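Local atomic coordinates of glutathione S-transferase family protein (PDB entry 3PR8), a protein that catalyses the conjugation of reduced glutathione to a wide range of hydrophobic electrophiles as a glutathione transferase. Residues Gly7-Asn12 with Phe28-Phe33; Lys49-Glu54 with Ser61-Ile66; Ile66-Glu71 with Leu152-Leu157. All coordinates share one frame; numbering follows the deposited sequence.

In the fold
Contacts 1, 2 and 3 follow one another along the chain, each closing before the next opens. Contacts 1 and 2 both lie in the thioredoxin-like N-terminal domain, reach its four-stranded sheet and touch glutathione; their centres are about 11 Å apart, and V50 of contact 2 packs on G7, F8, S11 and F33 of contact 1. Contact 2 passes I66 and helix 63-73 on to contact 3, about 12 Å away between centres, where that helix meets helix 154-174 of the C-terminal helical domain. Contacts 1 and 3, about 17 Å apart by their centres, do not touch. Together they run from the glutathione site to the interface between the two domains.

Contact 1 (Gly7-Asn12 with Phe28-Phe33); sequences GFSVSN and FEEVTF. With GSH (glutathione), chain E.
E30 and S9 meet at the side of this contact, where E30 OE2 comes within 3.7 Å of S9 OG without being hydrogen-bonded to it. E30 has stronger partners: its carboxylate bonds to Y14 OH and makes salt bridges to K18 and R200, a setting likely to keep it ionised.

At V31 the backbone takes over. The valine side chain starts away from the other segment, but G7 N donates to V31 O at 2.9 Å, with an N-H...O angle of 167° and the donor almost in line with the C=O bond. T32 follows as the parallel bridge partner of G7, and its CA sets a C-H...O contact against G7 O. Strands 4-7 and 29-32 are thus joined side by side, with helix 12-23 between them in sequence: the beta-alpha-beta unit that opens the thioredoxin-like domain of glutathione transferases.

F33 N closes the pairing by donating to G7 O at 2.9 Å, this time from 41° above the carbonyl plane. G7 carries no CB, which at its backbone angles would be jammed against the preceding carbonyl oxygen. F33 O lies 3.1 Å from G7 CA in a further C-H...O contact. The same oxygen meets F8 at the edge of its ring, near the ring plane, 3.4 Å from CD1. With CG between its own backbone N and carbonyl carbon (chi1 58°), F8 keeps its ring beside the turn, where S11 CB lies over one face, offset toward the rim. S11, a glutathione-binding residue, caps helix 12-23 through OG, which accepts from Y14 N. The F33 ring leads away from the contact, although F33 CB still packs 3.7 Å from G7 N.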
loop_
_atom_site.group_PDB
_atom_site.type_symbol
_atom_site.label_atom_id
_atom_site.label_comp_id
_atom_site.label_asym_id
_atom_site.label_seq_id
_atom_site.Cartn_x
_atom_site.Cartn_y
_atom_site.Cartn_z
ATOM N N GLY A 7 18.408 7.702 -0.024
ATOM C CA GLY A 7 18.009 6.946 -1.210
ATOM C C GLY A 7 18.917 7.310 -2.371
ATOM O O GLY A 7 20.069 7.663 -2.177
ATOM N N PHE A 8 18.416 7.178 -3.586
ATOM C CA PHE A 8 19.238 7.493 -4.733
ATOM C C PHE A 8 18.361 8.051 -5.831
ATOM O O PHE A 8 17.180 7.711 -5.889
ATOM C CB PHE A 8 20.035 6.270 -5.181
ATOM C CG PHE A 8 19.183 5.074 -5.545
ATOM C CD1 PHE A 8 18.603 4.283 -4.552
ATOM C CD2 PHE A 8 18.999 4.728 -6.876
ATOM C CE1 PHE A 8 17.833 3.168 -4.906
ATOM C CE2 PHE A 8 18.228 3.626 -7.230
ATOM C CZ PHE A 8 17.646 2.850 -6.243
ATOM N N SER A 9 18.925 8.922 -6.674
ATOM C CA SER A 9 18.085 9.695 -7.600
ATOM C C SER A 9 17.543 8.907 -8.792
ATOM O O SER A 9 16.748 9.446 -9.568
ATOM C CB SER A 9 18.795 10.957 -8.076
ATOM O OG SER A 9 18.998 11.848 -6.999
ATOM N N VAL A 10 17.972 7.656 -8.961
ATOM C CA VAL A 10 17.343 6.790 -9.954
ATOM C C VAL A 10 16.047 6.136 -9.418
ATOM O O VAL A 10 15.197 5.687 -10.226
ATOM C CB VAL A 10 18.344 5.744 -10.510
ATOM C CG1 VAL A 10 17.732 4.950 -11.668
ATOM C CG2 VAL A 10 19.612 6.460 -10.991
ATOM N N SER A 11 15.858 6.143 -8.088
ATOM C CA SER A 11 14.643 5.579 -7.473
ATOM C C SER A 11 13.404 6.447 -7.735
ATOM O O SER A 11 13.384 7.641 -7.431
ATOM C CB SER A 11 14.803 5.388 -5.948
ATOM O OG SER A 11 13.504 5.110 -5.398
ATOM N N ASN A 12 12.360 5.849 -8.285
ATOM C CA ASN A 12 11.157 6.628 -8.531
ATOM C C ASN A 12 10.458 7.049 -7.244
ATOM O O ASN A 12 9.995 8.178 -7.118
ATOM C CB ASN A 12 10.207 5.930 -9.507
ATOM C CG ASN A 12 9.698 4.574 -9.006
ATOM O OD1 ASN A 12 10.359 3.892 -8.222
ATOM N ND2 ASN A 12 8.504 4.182 -9.479
ATOM N N PHE A 28 16.452 20.241 2.848
ATOM C CA PHE A 28 16.761 18.853 3.119
ATOM C C PHE A 28 18.127 18.460 2.594
ATOM O O PHE A 28 18.647 19.051 1.640
ATOM C CB PHE A 28 15.666 17.939 2.540
ATOM C CG PHE A 28 15.581 17.955 1.029
ATOM C CD1 PHE A 28 14.953 18.997 0.366
ATOM C CD2 PHE A 28 16.115 16.919 0.282
ATOM C CE1 PHE A 28 14.866 19.014 -1.018
ATOM C CE2 PHE A 28 16.046 16.928 -1.091
ATOM C CZ PHE A 28 15.410 17.980 -1.747
ATOM N N GLU A 29 18.702 17.447 3.218
ATOM C CA GLU A 29 19.977 16.897 2.766
ATOM C C GLU A 29 19.755 15.525 2.122
ATOM O O GLU A 29 19.002 14.724 2.657
ATOM C CB GLU A 29 20.897 16.767 3.977
ATOM C CG GLU A 29 22.252 16.159 3.717
ATOM C CD GLU A 29 23.012 15.951 5.029
ATOM O OE1 GLU A 29 22.698 16.652 6.025
ATOM O OE2 GLU A 29 23.887 15.072 5.068
ATOM N N GLU A 30 20.390 15.257 0.988
ATOM C CA GLU A 30 20.287 13.941 0.348
ATOM C C GLU A 30 21.444 13.070 0.818
ATOM O O GLU A 30 22.575 13.527 0.864
ATOM C CB GLU A 30 20.336 14.060 -1.177
ATOM C CG GLU A 30 19.180 14.873 -1.746
ATOM C CD GLU A 30 19.210 14.955 -3.258
ATOM O OE1 GLU A 30 19.685 15.995 -3.761
ATOM O OE2 GLU A 30 18.784 13.988 -3.946
ATOM N N VAL A 31 21.158 11.816 1.146
ATOM C CA VAL A 31 22.181 10.844 1.521
ATOM C C VAL A 31 22.048 9.651 0.604
ATOM O O VAL A 31 20.973 9.029 0.528
ATOM C CB VAL A 31 21.991 10.335 2.977
ATOM C CG1 VAL A 31 23.104 9.293 3.342
ATOM C CG2 VAL A 31 21.981 11.504 3.952
ATOM N N THR A 32 23.125 9.327 -0.096
ATOM C CA THR A 32 23.121 8.191 -1.029
ATOM C C THR A 32 22.972 6.880 -0.243
ATOM O O THR A 32 23.804 6.550 0.586
ATOM C CB THR A 32 24.405 8.163 -1.874
ATOM O OG1 THR A 32 24.610 9.443 -2.502
ATOM C CG2 THR A 32 24.365 7.035 -2.952
ATOM N N PHE A 33 21.924 6.121 -0.553
ATOM C CA PHE A 33 21.628 4.888 0.158
ATOM C C PHE A 33 20.823 4.015 -0.789
ATOM O O PHE A 33 19.866 4.500 -1.367
ATOM C CB PHE A 33 20.821 5.259 1.401
ATOM C CG PHE A 33 20.189 4.079 2.112
ATOM C CD1 PHE A 33 20.977 3.123 2.714
ATOM C CD2 PHE A 33 18.801 3.979 2.213
ATOM C CE1 PHE A 33 20.396 2.042 3.408
ATOM C CE2 PHE A 33 18.209 2.901 2.898
ATOM C CZ PHE A 33 19.018 1.940 3.499
HETATM N N1 GSH E . 6.939 0.200 -0.431
HETATM C CA1 GSH E . 8.151 0.983 -0.634
HETATM C C1 GSH E . 7.765 2.432 -0.658
HETATM O O11 GSH E . 8.603 3.385 -0.451
HETATM O O12 GSH E . 6.577 2.661 -0.915
HETATM C CB1 GSH E . 8.754 0.548 -1.978
HETATM C CG1 GSH E . 9.858 1.472 -2.469
HETATM C CD1 GSH E . 10.799 0.722 -3.378
HETATM O OE1 GSH E . 10.444 -0.524 -3.935
HETATM N N2 GSH E . 11.988 1.283 -3.598
HETATM C CA2 GSH E . 12.955 0.599 -4.452
HETATM C C2 GSH E . 13.929 -0.194 -3.635
HETATM O O2 GSH E . 14.045 0.117 -2.287
HETATM C CB2 GSH E . 13.742 1.608 -5.266
HETATM S SG2 GSH E . 12.644 2.543 -6.350
HETATM N N3 GSH E . 14.641 -1.153 -4.233
HETATM C CA3 GSH E . 15.747 -1.810 -3.548
HETATM C C3 GSH E . 15.378 -3.137 -2.922
HETATM O O31 GSH E . 16.270 -3.829 -2.382
HETATM O O32 GSH E . 14.196 -3.562 -2.930
#

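Contact 2 (Lys49-Glu54 with Ser61-Ile66); sequences KVPVLE and SETSVI. With GSH (glutathione), chain E.
P51 packs on T63 and I66 in a buried contact between the loop leading into strand 52-55, with the strand's first residues, and the start of helix 63-73, beside the glutathione site. The peptide bond before P51 is cis, the cis-proline of the thioredoxin fold, which lets V50 pair with the tripeptide backbone: V50 N donates to glutathione O2 at 2.7 Å, and V50 O accepts from glutathione N2. The proline ring crosses the T63 side chain at about a right angle, with P51 CD 3.3 Å from T63 OG1. Farther along, I66 CD1 reaches P51 CG, while L53 CB lies 4.0 Å from I66 CG2. With CG anti to the backbone N (chi1 -175°), L53 also sets CD2 near that same methyl.

E62, at the N-cap position, grips the gamma-glutamyl amino group of glutathione: its OE1 accepts from glutathione N1 at 2.6 Å. The chain is bent at chi2 (-62°), which curls the carboxylate back toward the ligand; K95 of the second subunit makes a salt bridge to OE1, and Y100 of that subunit bonds to OE2. A glutamine in its place would probably leave the ligand ammonium and K95 of the second subunit without their negative partner. O11, on the gamma-glutamyl carboxylate of glutathione, takes bonds from both T63 N, at 3.0 Å, and T63 OG1. No direct hydrogen bond joins the two segments, but one water links them, accepting from E62 N and donating to glutathione O11 and, at 2.7 Å, to P51 O.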
loop_
_atom_site.group_PDB
_atom_site.type_symbol
_atom_site.label_atom_id
_atom_site.label_comp_id
_atom_site.label_asym_id
_atom_site.label_seq_id
_atom_site.Cartn_x
_atom_site.Cartn_y
_atom_site.Cartn_z
ATOM N N LYS A 49 13.929 -1.043 1.827
ATOM C CA LYS A 49 13.356 -0.193 0.768
ATOM C C LYS A 49 13.897 1.229 0.860
ATOM O O LYS A 49 14.303 1.705 1.921
ATOM C CB LYS A 49 11.820 -0.104 0.898
ATOM C CG LYS A 49 11.046 -1.449 0.835
ATOM C CD LYS A 49 11.242 -2.124 -0.496
ATOM C CE LYS A 49 10.469 -3.412 -0.571
ATOM N NZ LYS A 49 10.739 -4.152 -1.812
ATOM N N VAL A 50 13.856 1.904 -0.277
ATOM C CA VAL A 50 14.232 3.289 -0.394
ATOM C C VAL A 50 12.938 4.004 -0.830
ATOM O O VAL A 50 12.161 3.441 -1.583
ATOM C CB VAL A 50 15.315 3.368 -1.512
ATOM C CG1 VAL A 50 15.277 4.703 -2.235
ATOM C CG2 VAL A 50 16.706 2.950 -0.952
ATOM N N PRO A 51 12.686 5.240 -0.382
ATOM C CA PRO A 51 13.452 6.179 0.421
ATOM C C PRO A 51 13.206 6.007 1.921
ATOM O O PRO A 51 12.249 5.335 2.345
ATOM C CB PRO A 51 12.916 7.529 -0.037
ATOM C CG PRO A 51 11.434 7.224 -0.338
ATOM C CD PRO A 51 11.450 5.851 -0.917
ATOM N N VAL A 52 14.074 6.621 2.718
ATOM C CA VAL A 52 13.873 6.720 4.154
ATOM C C VAL A 52 14.046 8.184 4.530
ATOM O O VAL A 52 14.935 8.852 4.003
ATOM C CB VAL A 52 14.887 5.847 4.931
ATOM C CG1 VAL A 52 14.625 5.946 6.433
ATOM C CG2 VAL A 52 14.729 4.405 4.537
ATOM N N LEU A 53 13.206 8.683 5.427
ATOM C CA LEU A 53 13.334 10.054 5.918
ATOM C C LEU A 53 13.879 9.995 7.326
ATOM O O LEU A 53 13.292 9.332 8.184
ATOM C CB LEU A 53 11.977 10.761 5.921
ATOM C CG LEU A 53 11.972 12.265 6.311
ATOM C CD1 LEU A 53 12.570 13.148 5.203
ATOM C CD2 LEU A 53 10.579 12.724 6.632
ATOM N N GLU A 54 15.012 10.662 7.566
ATOM C CA GLU A 54 15.508 10.804 8.935
ATOM C C GLU A 54 14.991 12.109 9.513
ATOM O O GLU A 54 15.156 13.187 8.906
ATOM C CB GLU A 54 17.049 10.773 8.992
ATOM C CG GLU A 54 17.584 10.635 10.437
ATOM C CD GLU A 54 19.111 10.486 10.520
ATOM O OE1 GLU A 54 19.821 10.845 9.567
ATOM O OE2 GLU A 54 19.595 9.994 11.559
ATOM N N SER A 61 10.160 4.973 6.918
ATOM C CA SER A 61 10.279 4.411 5.586
ATOM C C SER A 61 8.888 4.387 4.956
ATOM O O SER A 61 7.925 4.693 5.623
ATOM C CB SER A 61 10.888 2.990 5.632
ATOM O OG SER A 61 9.950 2.051 6.145
ATOM N N GLU A 62 8.807 4.050 3.668
ATOM C CA GLU A 62 7.518 3.957 2.920
ATOM C C GLU A 62 7.090 5.337 2.397
ATOM O O GLU A 62 6.714 6.241 3.164
ATOM C CB GLU A 62 6.383 3.306 3.734
ATOM C CG GLU A 62 6.633 1.841 4.141
ATOM C CD GLU A 62 6.794 0.874 2.957
ATOM O OE1 GLU A 62 6.170 1.066 1.866
ATOM O OE2 GLU A 62 7.543 -0.109 3.138
ATOM N N THR A 63 7.188 5.510 1.072
ATOM C CA THR A 63 6.884 6.803 0.459
ATOM C C THR A 63 5.559 7.386 0.906
ATOM O O THR A 63 5.472 8.563 1.274
ATOM C CB THR A 63 6.934 6.677 -1.096
ATOM O OG1 THR A 63 8.293 6.442 -1.470
ATOM C CG2 THR A 63 6.461 7.977 -1.758
ATOM N N SER A 64 4.499 6.581 0.879
ATOM C CA SER A 64 3.172 7.110 1.233
ATOM C C SER A 64 3.134 7.636 2.659
ATOM O O SER A 64 2.516 8.672 2.946
ATOM C CB SER A 64 2.086 6.047 1.021
ATOM O OG SER A 64 2.382 4.922 1.836
ATOM N N VAL A 65 3.808 6.913 3.553
ATOM C CA VAL A 65 3.900 7.287 4.968
ATOM C C VAL A 65 4.755 8.548 5.142
ATOM O O VAL A 65 4.371 9.461 5.879
ATOM C CB VAL A 65 4.506 6.115 5.772
ATOM C CG1 VAL A 65 4.832 6.533 7.239
ATOM C CG2 VAL A 65 3.552 4.891 5.702
ATOM N N ILE A 66 5.897 8.588 4.449
ATOM C CA ILE A 66 6.774 9.766 4.462
ATOM C C ILE A 66 6.028 11.030 3.984
ATOM O O ILE A 66 6.095 12.089 4.626
ATOM C CB ILE A 66 8.058 9.526 3.641
ATOM C CG1 ILE A 66 8.954 8.501 4.340
ATOM C CG2 ILE A 66 8.849 10.864 3.375
ATOM C CD1 ILE A 66 10.049 7.878 3.401
HETATM N N1 GSH E . 6.939 0.200 -0.431
HETATM C CA1 GSH E . 8.151 0.983 -0.634
HETATM C C1 GSH E . 7.765 2.432 -0.658
HETATM O O11 GSH E . 8.603 3.385 -0.451
HETATM O O12 GSH E . 6.577 2.661 -0.915
HETATM C CB1 GSH E . 8.754 0.548 -1.978
HETATM C CG1 GSH E . 9.858 1.472 -2.469
HETATM C CD1 GSH E . 10.799 0.722 -3.378
HETATM O OE1 GSH E . 10.444 -0.524 -3.935
HETATM N N2 GSH E . 11.988 1.283 -3.598
HETATM C CA2 GSH E . 12.955 0.599 -4.452
HETATM C C2 GSH E . 13.929 -0.194 -3.635
HETATM O O2 GSH E . 14.045 0.117 -2.287
HETATM C CB2 GSH E . 13.742 1.608 -5.266
HETATM S SG2 GSH E . 12.644 2.543 -6.350
HETATM N N3 GSH E . 14.641 -1.153 -4.233
HETATM C CA3 GSH E . 15.747 -1.810 -3.548
HETATM C C3 GSH E . 15.378 -3.137 -2.922
HETATM O O31 GSH E . 16.270 -3.829 -2.382
HETATM O O32 GSH E . 14.196 -3.562 -2.930
HETATM O O HOH W 1 10.657 3.257 1.657
#

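Contact 3 (Ile66-Glu71 with Leu152-Leu157); sequences ILDYIE and LTLADL
L154 pushes its branched end in beside two acidic residues: CD1 lies 3.8 Å from D68 OD1, and CD2 comes 4.3 Å from E71 OE1. This is an interface between the thioredoxin-like domain, whose helix 63-73 supplies D68 and E71, and the all-helical C-terminal domain of the transferase, to which segment 152-157 and helix 154-174 belong. Both carboxylates are held elsewhere, D68 OD1 in a salt bridge to R91, E71 OE1 in one to K24 and E71 OE2 in a bond from L79 N, so the leucine methyls rest against groups already engaged. The rest is apolar, and no hydrogen bond crosses. L67 CB sits 4.1 Å from L154 CD1, and L67 CD2 extends to L157 CD1 about one helical turn on, the side chains of L67 and L157 crossing at a slant. L67 CG lies beside its own backbone N (chi1 -67°), an orientation that carries the methyls toward helix 154-174. A20 of helix 12-23 packs on both L67 and L157. T153 and D156, on either side of L154 in the sequence, form a capping box: T153 OG1 accepts weakly from A155 N, while T153 N donates to D156 OD2 at 2.8 Å, on the lone pair facing away from the other carboxylate oxygen.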
loop_
_atom_site.group_PDB
_atom_site.type_symbol
_atom_site.label_atom_id
_atom_site.label_comp_id
_atom_site.label_asym_id
_atom_site.label_seq_id
_atom_site.Cartn_x
_atom_site.Cartn_y
_atom_site.Cartn_z
ATOM N N ILE A 66 5.897 8.588 4.449
ATOM C CA ILE A 66 6.774 9.766 4.462
ATOM C C ILE A 66 6.028 11.030 3.984
ATOM O O ILE A 66 6.095 12.089 4.626
ATOM C CB ILE A 66 8.058 9.526 3.641
ATOM C CG1 ILE A 66 8.954 8.501 4.340
ATOM C CG2 ILE A 66 8.849 10.864 3.375
ATOM C CD1 ILE A 66 10.049 7.878 3.401
ATOM N N LEU A 67 5.321 10.917 2.860
ATOM C CA LEU A 67 4.575 12.075 2.338
ATOM C C LEU A 67 3.517 12.588 3.331
ATOM O O LEU A 67 3.313 13.810 3.497
ATOM C CB LEU A 67 3.912 11.703 0.998
ATOM C CG LEU A 67 4.887 11.452 -0.146
ATOM C CD1 LEU A 67 4.132 10.884 -1.380
ATOM C CD2 LEU A 67 5.634 12.717 -0.530
ATOM N N ASP A 68 2.824 11.663 3.991
ATOM C CA ASP A 68 1.817 12.086 4.959
ATOM C C ASP A 68 2.479 12.781 6.148
ATOM O O ASP A 68 1.974 13.807 6.665
ATOM C CB ASP A 68 1.012 10.895 5.466
ATOM C CG ASP A 68 -0.152 10.532 4.554
ATOM O OD1 ASP A 68 -0.471 11.279 3.582
ATOM O OD2 ASP A 68 -0.738 9.460 4.792
ATOM N N TYR A 69 3.587 12.219 6.601
ATOM C CA TYR A 69 4.312 12.855 7.699
ATOM C C TYR A 69 4.748 14.272 7.333
ATOM O O TYR A 69 4.534 15.221 8.097
ATOM C CB TYR A 69 5.511 12.000 8.091
ATOM C CG TYR A 69 6.315 12.623 9.201
ATOM C CD1 TYR A 69 5.884 12.559 10.528
ATOM C CD2 TYR A 69 7.495 13.300 8.913
ATOM C CE1 TYR A 69 6.636 13.144 11.549
ATOM C CE2 TYR A 69 8.253 13.889 9.923
ATOM C CZ TYR A 69 7.817 13.796 11.237
ATOM O OH TYR A 69 8.567 14.399 12.229
ATOM N N ILE A 70 5.323 14.426 6.144
ATOM C CA ILE A 70 5.761 15.751 5.677
ATOM C C ILE A 70 4.594 16.741 5.588
ATOM O O ILE A 70 4.699 17.909 5.992
ATOM C CB ILE A 70 6.506 15.644 4.337
ATOM C CG1 ILE A 70 7.852 14.962 4.552
ATOM C CG2 ILE A 70 6.682 17.036 3.711
ATOM C CD1 ILE A 70 8.561 14.529 3.262
ATOM N N GLU A 71 3.471 16.282 5.051
ATOM C CA GLU A 71 2.287 17.132 4.950
ATOM C C GLU A 71 1.743 17.591 6.319
ATOM O O GLU A 71 1.350 18.748 6.520
ATOM C CB GLU A 71 1.213 16.387 4.167
ATOM C CG GLU A 71 0.193 17.281 3.548
ATOM C CD GLU A 71 0.778 18.244 2.492
ATOM O OE1 GLU A 71 1.898 18.042 1.975
ATOM O OE2 GLU A 71 0.091 19.233 2.203
ATOM N N LEU A 152 -2.643 20.382 -7.690
ATOM C CA LEU A 152 -1.551 19.427 -7.474
ATOM C C LEU A 152 -1.724 18.817 -6.083
ATOM O O LEU A 152 -1.926 19.566 -5.113
ATOM C CB LEU A 152 -0.194 20.167 -7.516
ATOM C CG LEU A 152 1.032 19.268 -7.301
ATOM C CD1 LEU A 152 1.206 18.367 -8.490
ATOM C CD2 LEU A 152 2.314 20.091 -7.081
ATOM N N THR A 153 -1.635 17.490 -5.977
ATOM C CA THR A 153 -1.709 16.824 -4.648
ATOM C C THR A 153 -0.700 15.695 -4.584
ATOM O O THR A 153 -0.033 15.402 -5.561
ATOM C CB THR A 153 -3.070 16.182 -4.348
ATOM O OG1 THR A 153 -3.305 15.092 -5.262
ATOM C CG2 THR A 153 -4.211 17.191 -4.401
ATOM N N LEU A 154 -0.587 15.053 -3.425
ATOM C CA LEU A 154 0.325 13.925 -3.310
ATOM C C LEU A 154 0.082 12.849 -4.370
ATOM O O LEU A 154 1.030 12.229 -4.848
ATOM C CB LEU A 154 0.197 13.288 -1.933
ATOM C CG LEU A 154 0.396 14.261 -0.760
ATOM C CD1 LEU A 154 0.180 13.447 0.537
ATOM C CD2 LEU A 154 1.798 14.796 -0.788
ATOM N N ALA A 155 -1.178 12.642 -4.753
ATOM C CA ALA A 155 -1.475 11.622 -5.756
ATOM C C ALA A 155 -0.753 11.871 -7.082
ATOM O O ALA A 155 -0.398 10.924 -7.794
ATOM C CB ALA A 155 -3.011 11.469 -5.971
ATOM N N ASP A 156 -0.541 13.145 -7.417
ATOM C CA ASP A 156 0.153 13.484 -8.670
ATOM C C ASP A 156 1.632 13.103 -8.641
ATOM O O ASP A 156 2.215 12.828 -9.687
ATOM C CB ASP A 156 0.004 14.982 -8.960
ATOM C CG ASP A 156 -1.412 15.361 -9.230
ATOM O OD1 ASP A 156 -1.964 14.868 -10.240
ATOM O OD2 ASP A 156 -2.002 16.106 -8.413
ATOM N N LEU A 157 2.254 13.089 -7.452
ATOM C CA LEU A 157 3.630 12.621 -7.339
ATOM C C LEU A 157 3.743 11.118 -7.634
ATOM O O LEU A 157 4.624 10.681 -8.396
ATOM C CB LEU A 157 4.232 12.938 -5.944
ATOM C CG LEU A 157 3.979 14.387 -5.498
ATOM C CD1 LEU A 157 4.430 14.601 -4.037
ATOM C CD2 LEU A 157 4.703 15.318 -6.452
#